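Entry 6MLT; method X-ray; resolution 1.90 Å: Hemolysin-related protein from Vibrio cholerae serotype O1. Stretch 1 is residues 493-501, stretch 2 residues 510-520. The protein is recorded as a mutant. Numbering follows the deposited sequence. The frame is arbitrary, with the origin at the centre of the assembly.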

# COMPACT_ATOMS: atom_id res chain seq x y z
N VAL A 493 9.78 13.14 -7.90
CA VAL A 493 9.26 13.48 -9.21
C VAL A 493 10.43 13.68 -10.17
O VAL A 493 11.57 13.93 -9.76
N GLN A 494 10.13 13.61 -11.46
CA GLN A 494 11.10 13.70 -12.53
C GLN A 494 10.48 14.49 -13.67
O GLN A 494 9.29 14.32 -13.96
N ASP A 495 11.26 15.37 -14.30
CA ASP A 495 10.81 15.96 -15.56
C ASP A 495 11.90 15.80 -16.62
O ASP A 495 12.63 14.81 -16.60
N ARG A 496 11.99 16.73 -17.58
CA ARG A 496 12.95 16.54 -18.67
C ARG A 496 14.39 16.69 -18.18
O ARG A 496 15.29 16.04 -18.73
N LEU A 497 14.62 17.51 -17.16
CA LEU A 497 15.98 17.89 -16.78
C LEU A 497 16.31 17.71 -15.30
O LEU A 497 17.49 17.80 -14.95
N ARG A 498 15.33 17.46 -14.44
CA ARG A 498 15.55 17.48 -13.00
C ARG A 498 14.75 16.39 -12.33
O ARG A 498 13.60 16.13 -12.70
N MET A 499 15.36 15.76 -11.33
CA MET A 499 14.64 15.00 -10.32
C MET A 499 14.47 15.91 -9.11
O MET A 499 15.39 16.65 -8.76
N ARG A 500 13.28 15.88 -8.51
CA ARG A 500 13.01 16.75 -7.37
C ARG A 500 12.28 15.99 -6.27
O ARG A 500 11.59 14.99 -6.52
N ILE A 501 12.44 16.49 -5.05
CA ILE A 501 11.72 16.00 -3.88
C ILE A 501 10.75 17.10 -3.45
O ILE A 501 11.16 18.25 -3.25
N MET A 510 11.99 20.55 -2.04
CA MET A 510 12.93 20.33 -0.96
C MET A 510 14.29 19.83 -1.43
O MET A 510 15.24 19.83 -0.63
N GLY A 511 14.41 19.42 -2.68
CA GLY A 511 15.68 18.98 -3.23
C GLY A 511 15.58 18.94 -4.73
O GLY A 511 14.51 18.70 -5.29
N ILE A 512 16.71 19.20 -5.39
CA ILE A 512 16.79 19.21 -6.85
C ILE A 512 18.08 18.51 -7.24
O ILE A 512 19.15 18.82 -6.72
N ILE A 513 17.98 17.57 -8.18
CA ILE A 513 19.13 16.85 -8.71
C ILE A 513 19.04 16.89 -10.23
O ILE A 513 18.01 16.52 -10.80
N ALA A 514 20.11 17.35 -10.88
CA ALA A 514 20.15 17.35 -12.34
C ALA A 514 20.13 15.91 -12.85
O ALA A 514 21.00 15.11 -12.50
N ASN A 515 19.14 15.60 -13.68
CA ASN A 515 18.93 14.24 -14.17
C ASN A 515 17.97 14.32 -15.34
O ASN A 515 16.82 14.74 -15.16
N SER A 516 18.42 13.93 -16.53
CA SER A 516 17.65 14.15 -17.74
C SER A 516 16.96 12.88 -18.22
O SER A 516 17.42 11.76 -17.96
N SER A 517 15.86 13.06 -18.94
CA SER A 517 15.14 11.96 -19.57
C SER A 517 14.18 12.49 -20.61
O SER A 517 13.55 13.54 -20.42
N GLY A 518 14.05 11.76 -21.72
CA GLY A 518 12.93 11.98 -22.62
C GLY A 518 11.60 11.74 -21.94
O GLY A 518 10.58 12.32 -22.35
N THR A 519 11.61 10.94 -20.88
CA THR A 519 10.50 10.55 -20.01
C THR A 519 9.55 9.59 -20.71
O THR A 519 9.12 9.80 -21.85
N LEU A 520 9.27 8.49 -20.01
CA LEU A 520 8.17 7.60 -20.33
C LEU A 520 7.31 7.55 -19.09
O LEU A 520 6.56 8.50 -18.81

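The most unusual feature of this contact is Q494, whose side chain reaches past the end of the paired strands and grips one residue, N515, at two points. Its CA-to-CB bond points toward the other stretch, and chi1 t with chi2 p brings the amide to N515: NE2 of Q494 donates to the backbone O of N515 (2.8 Å), while ND2 of N515 donates to OE1 of Q494 (3.1 Å). The second NE2 proton is used as well, since NE2 of Q494 also donates to O of D495 (2.7 Å). A primary amide suits this place because it offers two donors and an acceptor at once. N515, itself t at chi1, has its CB 4.3 Å from CB of M499.

R496 secures the loop beyond. Its CA-to-CB bond points away overall, but three successive m rotamers fold the chain back, so that NE of R496 donates to O of S517 (2.9 Å) near the guanidinium plane, with O of G518 over one face. CD of R496 also lies 4.0 Å from CG2 of T519, whose CA-to-CB bond points toward the first stretch.

Along the antiparallel strands, side chains alternate between faces. M499, I501 and I513 share one face. M499 (t, m, t) sets its flexible thioether SD 4.3 Å from CD1 of I513, which is m at chi1 and t at chi2. I501 has the same rotamer pair, and its CD1 lies close to where G511 would carry a CB; glycine leaves that space free.

The opposite face carries R498, R500, I512 and A514; of these, the two arginines pack against I512. The aliphatic part of R500 packs against isoleucine, CG of R500 lying 4.0 Å from CG1 of I512, and CB of R498 is 4.2 Å from CG2 of I512. The charged end of R498 turns to its own stretch, where NH2 forms a salt bridge with OD2 of D495 (2.7 Å).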

# COMPACT_ATOMS: atom_id res chain seq x y z
CB VAL A 493 8.37 14.74 -9.19
CG1 VAL A 493 7.30 14.62 -8.12
CG2 VAL A 493 9.20 16.00 -8.97
CB GLN A 494 11.51 12.30 -13.01
CG GLN A 494 12.36 12.28 -14.27
CD GLN A 494 13.79 12.72 -13.99
OE1 GLN A 494 14.41 12.27 -13.03
NE2 GLN A 494 14.30 13.62 -14.81
CB ASP A 495 10.36 17.42 -15.37
CG ASP A 495 11.49 18.40 -15.03
OD1 ASP A 495 12.68 18.02 -14.96
OD2 ASP A 495 11.15 19.59 -14.85
CB ARG A 496 12.68 17.53 -19.80
CG ARG A 496 11.32 17.37 -20.51
CD ARG A 496 11.08 15.97 -21.06
NE ARG A 496 12.11 15.55 -22.02
CZ ARG A 496 12.17 15.94 -23.29
NH1 ARG A 496 11.27 16.78 -23.77
NH2 ARG A 496 13.14 15.49 -24.07
CB LEU A 497 16.23 19.36 -17.14
CG LEU A 497 16.16 19.72 -18.62
CD1 LEU A 497 16.17 21.22 -18.81
CD2 LEU A 497 17.31 19.06 -19.38
CB ARG A 498 15.14 18.83 -12.37
CG ARG A 498 15.42 20.05 -13.21
CD ARG A 498 14.58 21.23 -12.73
NE ARG A 498 13.19 21.12 -13.17
CZ ARG A 498 12.23 21.97 -12.82
NH1 ARG A 498 12.50 22.99 -12.02
NH2 ARG A 498 10.99 21.80 -13.27
CB MET A 499 15.40 13.72 -9.95
CG MET A 499 14.76 12.88 -8.85
SD MET A 499 15.16 13.46 -7.18
CE MET A 499 13.99 12.49 -6.22
CB ARG A 500 12.20 17.99 -7.78
CG ARG A 500 12.99 18.94 -8.69
CD ARG A 500 12.16 20.15 -9.07
NE ARG A 500 11.01 19.79 -9.89
CZ ARG A 500 9.99 20.60 -10.16
NH1 ARG A 500 9.97 21.83 -9.67
NH2 ARG A 500 8.98 20.17 -10.92
CB ILE A 501 12.68 15.64 -2.74
CG1 ILE A 501 13.69 14.59 -3.21
CG2 ILE A 501 11.90 15.14 -1.51
CD1 ILE A 501 14.85 14.41 -2.25
CB MET A 510 12.36 19.32 0.04
CG MET A 510 11.04 19.77 0.66
SD MET A 510 10.32 18.49 1.67
CE MET A 510 11.47 18.47 3.04
CB ILE A 512 16.79 20.64 -7.42
CG1 ILE A 512 15.56 21.41 -6.95
CG2 ILE A 512 16.84 20.60 -8.95
CD1 ILE A 512 15.60 22.90 -7.28
CB ILE A 513 19.16 15.39 -8.21
CG1 ILE A 513 19.45 15.35 -6.71
CG2 ILE A 513 20.18 14.56 -8.99
CD1 ILE A 513 19.28 13.98 -6.08
CB ALA A 514 21.40 18.08 -12.83
CB ASN A 515 18.38 13.34 -13.06
CG ASN A 515 18.41 11.87 -13.41
OD1 ASN A 515 19.48 11.25 -13.44
ND2 ASN A 515 17.24 11.29 -13.67
CB SER A 516 18.52 14.70 -18.87
OG SER A 516 19.61 13.84 -19.17
CB SER A 517 14.37 11.13 -18.53
OG SER A 517 13.67 10.07 -19.16
CB THR A 519 9.70 11.75 -19.46
OG1 THR A 519 8.95 12.38 -20.50
CG2 THR A 519 10.64 12.76 -18.80
CB LEU A 520 8.70 6.23 -20.79
CG LEU A 520 9.38 6.20 -22.16
CD1 LEU A 520 10.06 4.86 -22.34
CD2 LEU A 520 8.37 6.46 -23.26